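Local coordinates for putative fimbrial associated sortase-like protein (Corynebacterium diphtheriae, PDB 6BWE) that probably acts as a pilus-assembling class C sortase, a cysteine transpeptidase that cross-links pilin subunits, present here as its extracellular catalytic domain in a lid-mutant form, at residues 33-38 / 113-118; 181-186 / 200-205. The protein carries 2 engineered substitutions. All coordinates share one frame; numbering follows the deposited sequence.

Contact 1. Residues 33-38 / 113-118; sequences AARQYN and LPVGGT
The carboxamide of Asn38 grips the backbone of Leu113 with both of its ends. Leu113 N donates to Asn38 OD1 at 2.8 Å, tilted 24° from the carbonyl plane, and Asn38 ND2 donates in return to Leu113 O at 3.1 Å. That same Leu113 O also accepts Val115 N, the bond that closes an inverse gamma turn centred on Pro114; both donors come from one face of the carbonyl. With CG anti to the carbonyl carbon (chi1 -76°) and chi2 at -9°, Asn38 turns OD1 to Leu113 N and ND2 to Leu113 O, both bonds somewhat out of plane. Asn38 ND2 further donates to a water that in turn donates a hydrogen bond to Gly116 O, and ND2 lies 3.4 Å from Val115 CG2, so the methyl sits against the amide nitrogen. One turn back on the helix, extended Arg35 runs past Val115, Arg35 CG to Val115 CG2 at 4.1 Å. Two waters in the guanidinium plane, held by NE and NH2, lie between it and Val115 O, while NH1 pairs with Glu32 on the same helix. Apolar contacts surround this polar centre. Ala34 CB rests against two loop side chains, 3.9 Å from Leu113 CD1 and 4.0 Å from Val115 CG1. Leu113 CD1 also meets Tyr37 CD2 at 3.6 Å, the two side chains crossing at about a right angle. Tyr64 of helix 59-66 also packs on Leu113, and Pro60 of the second subunit on Tyr37. The Val115 side chain also touches Val152 of strand 147-152. The arrangement is a helix-to-loop junction in which one asparagine side chain grips the backbone of an inverse gamma turn at Leu113, fastening the N-terminal helix 24-39 to the loop between strands 105-107 and 123-125 of the sortase domain.

Contact 2. Residues 181-186 / 200-205; sequences KDQITL and LVRAHR
Asp182 and Arg205 both set CG anti to the backbone N, and a bend at chi2 of Arg205 (81°) folds the arginine back along the aspartate. Its CB and CG pass beside the carboxylate before Arg205 NH1 reaches Asp182 OD2 at 2.9 Å in a salt bridge. The oxygen lies at the guanidinium edge and is met nearly along its C-O axis, with the two planes 76° apart. Tyr159 holds the other oxygen, OD1, and Gly117 N probably bonds OD2 as well, so the buried carboxylate has several partners. Arg205 N donates to Asp182 O just before strand 183-186 starts. From there the strands run antiparallel, their axes 160° apart, as the hairpin of strands 183-187 and 198-206 in the sortase beta-barrel. Ile184 with Ala203 and Leu186 with Val201 are the hydrogen-bonded pairs; Ala203 N to Ile184 O measures 2.8 Å. Between them Thr185, in the non-hydrogen-bonded pair with Arg202, makes a CA-H...O contact from Thr185 CA to Val201 O, 3.2 Å away. On the face of Ile184, Leu186, Val201 and Ala203, Ile184 CG1 lies 3.9 Å from Ala203 CB, and Ile148 of strand 147-152 touches Ile184, Leu186 and Ala203. The opposite face carries Gln183, Thr185, Arg202 and His204. There Thr185 OG1, bonded to His121, lies alongside the aliphatic start of Arg202, 3.4 Å from Arg202 CG; Arg202 NE and His204 ND1 pair with the two oxygens of Asp162. The Thr185 methyl CG2 touches Leu200 CB. Extended Gln183 brings OE1 to 3.3 Å from Arg202 CD, a contact with the methylene rather than a bond to NE, where the Arg202 chain bends at chi3.

How the contacts relate
The centres of the two contacts lie 14 Å apart, and they come in series along the chain: contact 1 closes before contact 2 opens. Contact 1 ties the N-terminal helix 24-39 to the loop leading into strand 123-125, which in the sheet is the parallel neighbour of strand 183-187 in contact 2. They meet directly where Gly117 N lies 3.0 Å from Asp182 OD2, and Gly116 CA packs against Arg205 NH1. The salt-bridged end of the hairpin thus abuts the loop on which helix 24-39 packs, joining the N-terminal helix to the sheet. Both contacts lie away from the predicted catalytic His127 and Cys189.

Contact 1. Residues 33-38 / 113-118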
ATOM      1  N   ALA A  33       5.292  10.202  15.143  1.00 22.88           N
ATOM      2  CA  ALA A  33       5.879   9.021  14.492  1.00 22.73           C
ATOM      3  C   ALA A  33       4.846   8.259  13.673  1.00 21.40           C
ATOM      4  O   ALA A  33       5.162   7.742  12.587  1.00 21.31           O
ATOM      5  CB  ALA A  33       6.516   8.094  15.509  1.00 23.15           C
ATOM      6  N   ALA A  34       3.625   8.152  14.185  1.00 19.84           N
ATOM      7  CA  ALA A  34       2.575   7.434  13.437  1.00 19.78           C
ATOM      8  C   ALA A  34       2.091   8.187  12.203  1.00 20.89           C
ATOM      9  O   ALA A  34       1.749   7.572  11.178  1.00 21.72           O
ATOM     10  CB  ALA A  34       1.401   7.149  14.323  1.00 19.22           C
ATOM     11  N   ARG A  35       2.025   9.495  12.297  1.00 21.02           N
ATOM     12  CA  ARG A  35       1.758  10.323  11.104  1.00 23.26           C
ATOM     13  C   ARG A  35       2.852  10.166  10.033  1.00 22.89           C
ATOM     14  O   ARG A  35       2.544  10.065   8.851  1.00 23.08           O
ATOM     15  CB  ARG A  35       1.638  11.798  11.455  1.00 24.04           C
ATOM     16  CG  ARG A  35       0.409  12.154  12.229  1.00 25.33           C
ATOM     17  CD  ARG A  35       0.409  13.639  12.591  1.00 27.12           C
ATOM     18  NE  ARG A  35      -0.537  13.808  13.684  1.00 29.80           N
ATOM     19  CZ  ARG A  35      -0.259  14.196  14.932  1.00 29.73           C
ATOM     20  NH1 ARG A  35       0.971  14.534  15.314  1.00 30.57           N
ATOM     21  NH2 ARG A  35      -1.260  14.263  15.800  1.00 30.46           N
ATOM     22  N   GLN A  36       4.110  10.131  10.449  1.00 23.36           N
ATOM     23  CA  GLN A  36       5.219   9.849   9.528  1.00 24.06           C
ATOM     24  C   GLN A  36       5.075   8.442   8.868  1.00 23.21           C
ATOM     25  O   GLN A  36       5.230   8.287   7.629  1.00 22.82           O
ATOM     26  CB  GLN A  36       6.558   9.951  10.257  1.00 25.84           C
ATOM     27  CG  GLN A  36       7.746   9.584   9.371  1.00 28.67           C
ATOM     28  CD  GLN A  36       9.096   9.788  10.005  1.00 32.08           C
ATOM     29  OE1 GLN A  36       9.910  10.618   9.555  1.00 37.23           O
ATOM     30  NE2 GLN A  36       9.373   9.010  11.012  1.00 32.23           N
ATOM     31  N   TYR A  37       4.770   7.434   9.686  1.00 21.39           N
ATOM     32  CA  TYR A  37       4.504   6.086   9.189  1.00 20.88           C
ATOM     33  C   TYR A  37       3.410   6.145   8.105  1.00 21.06           C
ATOM     34  O   TYR A  37       3.581   5.604   7.000  1.00 20.22           O
ATOM     35  CB  TYR A  37       4.127   5.104  10.319  1.00 20.05           C
ATOM     36  CG  TYR A  37       3.632   3.788   9.785  1.00 19.28           C
ATOM     37  CD1 TYR A  37       4.496   2.764   9.495  1.00 18.93           C
ATOM     38  CD2 TYR A  37       2.284   3.621   9.462  1.00 18.98           C
ATOM     39  CE1 TYR A  37       4.051   1.582   8.929  1.00 19.25           C
ATOM     40  CE2 TYR A  37       1.824   2.445   8.895  1.00 18.59           C
ATOM     41  CZ  TYR A  37       2.689   1.431   8.626  1.00 18.89           C
ATOM     42  OH  TYR A  37       2.200   0.265   8.068  1.00 19.03           O
ATOM     43  N   ASN A  38       2.326   6.846   8.415  1.00 20.71           N
ATOM     44  CA  ASN A  38       1.224   6.967   7.464  1.00 20.94           C
ATOM     45  C   ASN A  38       1.580   7.539   6.088  1.00 21.37           C
ATOM     46  O   ASN A  38       0.944   7.158   5.088  1.00 22.07           O
ATOM     47  CB  ASN A  38       0.080   7.763   8.047  1.00 21.03           C
ATOM     48  CG  ASN A  38      -0.725   6.957   9.041  1.00 20.85           C
ATOM     49  OD1 ASN A  38      -0.540   5.728   9.182  1.00 20.71           O
ATOM     50  ND2 ASN A  38      -1.615   7.644   9.765  1.00 20.81           N
ATOM     51  N   LEU A 113      -2.633   4.125  10.027  1.00 19.41           N
ATOM     52  CA  LEU A 113      -2.931   4.038  11.447  1.00 19.87           C
ATOM     53  C   LEU A 113      -3.927   5.130  11.848  1.00 20.02           C
ATOM     54  O   LEU A 113      -3.926   6.211  11.240  1.00 20.02           O
ATOM     55  CB  LEU A 113      -1.635   4.239  12.229  1.00 21.58           C
ATOM     56  CG  LEU A 113      -0.569   3.162  12.114  1.00 23.12           C
ATOM     57  CD1 LEU A 113       0.709   3.702  12.714  1.00 25.01           C
ATOM     58  CD2 LEU A 113      -1.009   1.879  12.801  1.00 24.09           C
ATOM     59  N   PRO A 114      -4.790   4.866  12.862  1.00 20.34           N
ATOM     60  CA  PRO A 114      -5.925   5.775  13.071  1.00 21.29           C
ATOM     61  C   PRO A 114      -5.548   6.955  13.964  1.00 22.47           C
ATOM     62  O   PRO A 114      -5.974   7.029  15.110  1.00 23.04           O
ATOM     63  CB  PRO A 114      -6.975   4.865  13.690  1.00 21.36           C
ATOM     64  CG  PRO A 114      -6.184   3.895  14.497  1.00 21.34           C
ATOM     65  CD  PRO A 114      -5.020   3.584  13.554  1.00 21.18           C
ATOM     66  N   VAL A 115      -4.728   7.845  13.406  1.00 22.62           N
ATOM     67  CA  VAL A 115      -4.279   9.085  14.048  1.00 22.47           C
ATOM     68  C   VAL A 115      -4.767  10.330  13.291  1.00 23.17           C
ATOM     69  O   VAL A 115      -4.347  11.420  13.616  1.00 23.83           O
ATOM     70  CB  VAL A 115      -2.761   9.113  14.245  1.00 21.83           C
ATOM     71  CG1 VAL A 115      -2.356   8.047  15.241  1.00 22.23           C
ATOM     72  CG2 VAL A 115      -1.997   8.923  12.922  1.00 22.17           C
ATOM     73  N   GLY A 116      -5.659  10.152  12.309  1.00 23.26           N
ATOM     74  CA  GLY A 116      -6.223  11.271  11.540  1.00 24.90           C
ATOM     75  C   GLY A 116      -5.242  11.803  10.505  1.00 25.83           C
ATOM     76  O   GLY A 116      -4.072  11.372  10.451  1.00 26.05           O
ATOM     77  N   GLY A 117      -5.730  12.715   9.667  1.00 26.05           N
ATOM     78  CA  GLY A 117      -4.933  13.347   8.633  1.00 26.93           C
ATOM     79  C   GLY A 117      -5.660  13.262   7.320  1.00 27.71           C
ATOM     80  O   GLY A 117      -6.274  12.229   6.982  1.00 27.01           O
ATOM     81  N   THR A 118      -5.604  14.324   6.549  1.00 29.39           N
ATOM     82  CA  THR A 118      -6.229  14.266   5.221  1.00 31.45           C
ATOM     83  C   THR A 118      -5.415  13.313   4.372  1.00 29.60           C
ATOM     84  O   THR A 118      -4.210  13.249   4.490  1.00 30.82           O
ATOM     85  CB  THR A 118      -6.405  15.650   4.596  1.00 34.79           C
ATOM     86  OG1 THR A 118      -5.135  16.295   4.527  1.00 38.09           O
ATOM     87  CG2 THR A 118      -7.347  16.470   5.459  1.00 36.21           C
TER
HETATM   88  O   HOH W   1      -3.796  13.255  15.491  1.00 34.44           O
HETATM   89  O   HOH W   2      -3.065  13.616  12.141  1.00 35.18           O
HETATM   90  O   HOH W   3      -1.550  10.411   9.648  1.00 22.40           O

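Contact 2. Residues 181-186 / 200-205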
ATOM      1  N   LYS A 181      -9.652  13.885   1.931  1.00 35.33           N
ATOM      2  CA  LYS A 181     -10.547  13.528   3.052  1.00 33.15           C
ATOM      3  C   LYS A 181      -9.799  12.753   4.127  1.00 30.08           C
ATOM      4  O   LYS A 181      -8.839  12.029   3.857  1.00 29.20           O
ATOM      5  CB  LYS A 181     -11.736  12.670   2.597  1.00 35.75           C
ATOM      6  CG  LYS A 181     -12.678  13.248   1.543  1.00 38.49           C
ATOM      7  CD  LYS A 181     -13.507  12.114   0.927  1.00 39.97           C
ATOM      8  CE  LYS A 181     -14.318  12.557  -0.283  1.00 42.81           C
ATOM      9  NZ  LYS A 181     -15.354  13.558   0.091  1.00 44.59           N
ATOM     10  N   ASP A 182     -10.296  12.905   5.343  1.00 28.23           N
ATOM     11  CA  ASP A 182      -9.831  12.188   6.514  1.00 27.09           C
ATOM     12  C   ASP A 182     -11.006  11.236   6.848  1.00 26.53           C
ATOM     13  O   ASP A 182     -12.080  11.673   7.280  1.00 24.28           O
ATOM     14  CB  ASP A 182      -9.518  13.228   7.595  1.00 27.68           C
ATOM     15  CG  ASP A 182      -9.130  12.625   8.914  1.00 26.91           C
ATOM     16  OD1 ASP A 182      -9.298  11.413   9.130  1.00 26.56           O
ATOM     17  OD2 ASP A 182      -8.649  13.398   9.754  1.00 27.23           O
ATOM     18  N   GLN A 183     -10.815   9.947   6.542  1.00 24.94           N
ATOM     19  CA  GLN A 183     -11.887   8.953   6.625  1.00 25.59           C
ATOM     20  C   GLN A 183     -11.434   7.740   7.403  1.00 25.22           C
ATOM     21  O   GLN A 183     -10.216   7.504   7.536  1.00 23.79           O
ATOM     22  CB  GLN A 183     -12.244   8.433   5.236  1.00 26.79           C
ATOM     23  CG  GLN A 183     -12.601   9.473   4.217  1.00 28.15           C
ATOM     24  CD  GLN A 183     -12.949   8.840   2.896  1.00 28.09           C
ATOM     25  OE1 GLN A 183     -14.129   8.680   2.589  1.00 29.16           O
ATOM     26  NE2 GLN A 183     -11.930   8.457   2.112  1.00 28.90           N
ATOM     27  N   ILE A 184     -12.418   6.978   7.879  1.00 24.38           N
ATOM     28  CA  ILE A 184     -12.212   5.616   8.413  1.00 24.38           C
ATOM     29  C   ILE A 184     -13.332   4.709   7.908  1.00 24.22           C
ATOM     30  O   ILE A 184     -14.434   5.187   7.628  1.00 24.86           O
ATOM     31  CB  ILE A 184     -12.238   5.555   9.955  1.00 24.61           C
ATOM     32  CG1 ILE A 184     -13.558   6.085  10.536  1.00 25.40           C
ATOM     33  CG2 ILE A 184     -11.055   6.307  10.519  1.00 25.35           C
ATOM     34  CD1 ILE A 184     -13.725   5.730  12.003  1.00 26.87           C
ATOM     35  N   THR A 185     -13.047   3.416   7.819  1.00 22.81           N
ATOM     36  CA  THR A 185     -14.032   2.396   7.511  1.00 22.50           C
ATOM     37  C   THR A 185     -13.915   1.294   8.545  1.00 22.19           C
ATOM     38  O   THR A 185     -12.815   0.828   8.862  1.00 21.19           O
ATOM     39  CB  THR A 185     -13.927   1.860   6.059  1.00 23.59           C
ATOM     40  OG1 THR A 185     -14.350   2.878   5.131  1.00 23.11           O
ATOM     41  CG2 THR A 185     -14.802   0.615   5.837  1.00 25.01           C
ATOM     42  N   LEU A 186     -15.071   0.901   9.079  1.00 21.71           N
ATOM     43  CA  LEU A 186     -15.198  -0.217   9.986  1.00 21.66           C
ATOM     44  C   LEU A 186     -15.792  -1.334   9.177  1.00 23.17           C
ATOM     45  O   LEU A 186     -16.776  -1.121   8.414  1.00 23.55           O
ATOM     46  CB  LEU A 186     -16.134   0.111  11.130  1.00 21.70           C
ATOM     47  CG  LEU A 186     -15.846   1.408  11.860  1.00 22.53           C
ATOM     48  CD1 LEU A 186     -16.851   1.611  12.979  1.00 23.64           C
ATOM     49  CD2 LEU A 186     -14.420   1.479  12.387  1.00 22.40           C
ATOM     50  N   LEU A 200     -19.326  -2.557   5.264  1.00 25.31           N
ATOM     51  CA  LEU A 200     -18.352  -1.457   5.319  1.00 25.68           C
ATOM     52  C   LEU A 200     -19.112  -0.220   5.740  1.00 26.17           C
ATOM     53  O   LEU A 200     -20.055   0.213   5.039  1.00 27.64           O
ATOM     54  CB  LEU A 200     -17.676  -1.179   3.956  1.00 26.72           C
ATOM     55  CG  LEU A 200     -16.483  -2.035   3.506  1.00 27.80           C
ATOM     56  CD1 LEU A 200     -16.789  -3.516   3.552  1.00 27.83           C
ATOM     57  CD2 LEU A 200     -16.029  -1.647   2.105  1.00 28.77           C
ATOM     58  N   VAL A 201     -18.680   0.363   6.865  1.00 24.51           N
ATOM     59  CA  VAL A 201     -19.290   1.537   7.413  1.00 24.47           C
ATOM     60  C   VAL A 201     -18.203   2.613   7.358  1.00 24.27           C
ATOM     61  O   VAL A 201     -17.187   2.503   8.070  1.00 23.13           O
ATOM     62  CB  VAL A 201     -19.767   1.321   8.867  1.00 24.03           C
ATOM     63  CG1 VAL A 201     -20.220   2.642   9.502  1.00 24.49           C
ATOM     64  CG2 VAL A 201     -20.941   0.365   8.921  1.00 24.54           C
ATOM     65  N   ARG A 202     -18.402   3.605   6.492  1.00 23.50           N
ATOM     66  CA  ARG A 202     -17.427   4.648   6.254  1.00 23.69           C
ATOM     67  C   ARG A 202     -17.835   5.921   6.981  1.00 23.44           C
ATOM     68  O   ARG A 202     -19.050   6.266   7.059  1.00 22.70           O
ATOM     69  CB  ARG A 202     -17.310   4.911   4.749  1.00 25.48           C
ATOM     70  CG  ARG A 202     -16.090   5.724   4.349  1.00 26.44           C
ATOM     71  CD  ARG A 202     -16.035   6.022   2.857  1.00 27.83           C
ATOM     72  NE  ARG A 202     -17.091   6.994   2.500  1.00 29.69           N
ATOM     73  CZ  ARG A 202     -17.597   7.178   1.281  1.00 31.69           C
ATOM     74  NH1 ARG A 202     -17.154   6.497   0.226  1.00 33.10           N
ATOM     75  NH2 ARG A 202     -18.573   8.073   1.116  1.00 32.68           N
ATOM     76  N   ALA A 203     -16.842   6.642   7.472  1.00 22.72           N
ATOM     77  CA  ALA A 203     -17.076   7.865   8.230  1.00 23.71           C
ATOM     78  C   ALA A 203     -15.998   8.885   7.960  1.00 24.90           C
ATOM     79  O   ALA A 203     -14.884   8.486   7.606  1.00 24.48           O
ATOM     80  CB  ALA A 203     -17.136   7.530   9.709  1.00 22.85           C
ATOM     81  N   HIS A 204     -16.312  10.185   8.129  1.00 24.77           N
ATOM     82  CA  HIS A 204     -15.365  11.248   7.856  1.00 26.05           C
ATOM     83  C   HIS A 204     -15.126  12.045   9.126  1.00 25.91           C
ATOM     84  O   HIS A 204     -15.984  12.119   9.986  1.00 25.80           O
ATOM     85  CB  HIS A 204     -15.841  12.169   6.695  1.00 28.22           C
ATOM     86  CG  HIS A 204     -17.135  12.870   6.973  1.00 29.45           C
ATOM     87  ND1 HIS A 204     -18.365  12.310   6.680  1.00 30.74           N
ATOM     88  CD2 HIS A 204     -17.394  14.051   7.582  1.00 30.78           C
ATOM     89  CE1 HIS A 204     -19.323  13.128   7.091  1.00 30.66           C
ATOM     90  NE2 HIS A 204     -18.760  14.188   7.645  1.00 31.10           N
ATOM     91  N   ARG A 205     -13.950  12.653   9.224  1.00 26.37           N
ATOM     92  CA  ARG A 205     -13.558  13.407  10.395  1.00 26.88           C
ATOM     93  C   ARG A 205     -14.444  14.647  10.561  1.00 28.16           C
ATOM     94  O   ARG A 205     -14.781  15.299   9.587  1.00 28.02           O
ATOM     95  CB  ARG A 205     -12.115  13.837  10.248  1.00 27.56           C
ATOM     96  CG  ARG A 205     -11.505  14.505  11.471  1.00 27.92           C
ATOM     97  CD  ARG A 205     -11.048  13.503  12.522  1.00 27.59           C
ATOM     98  NE  ARG A 205     -10.322  14.232  13.550  1.00 27.96           N
ATOM     99  CZ  ARG A 205      -9.041  14.617  13.479  1.00 28.02           C
ATOM    100  NH1 ARG A 205      -8.253  14.295  12.466  1.00 27.75           N
ATOM    101  NH2 ARG A 205      -8.539  15.304  14.486  1.00 28.87           N
TER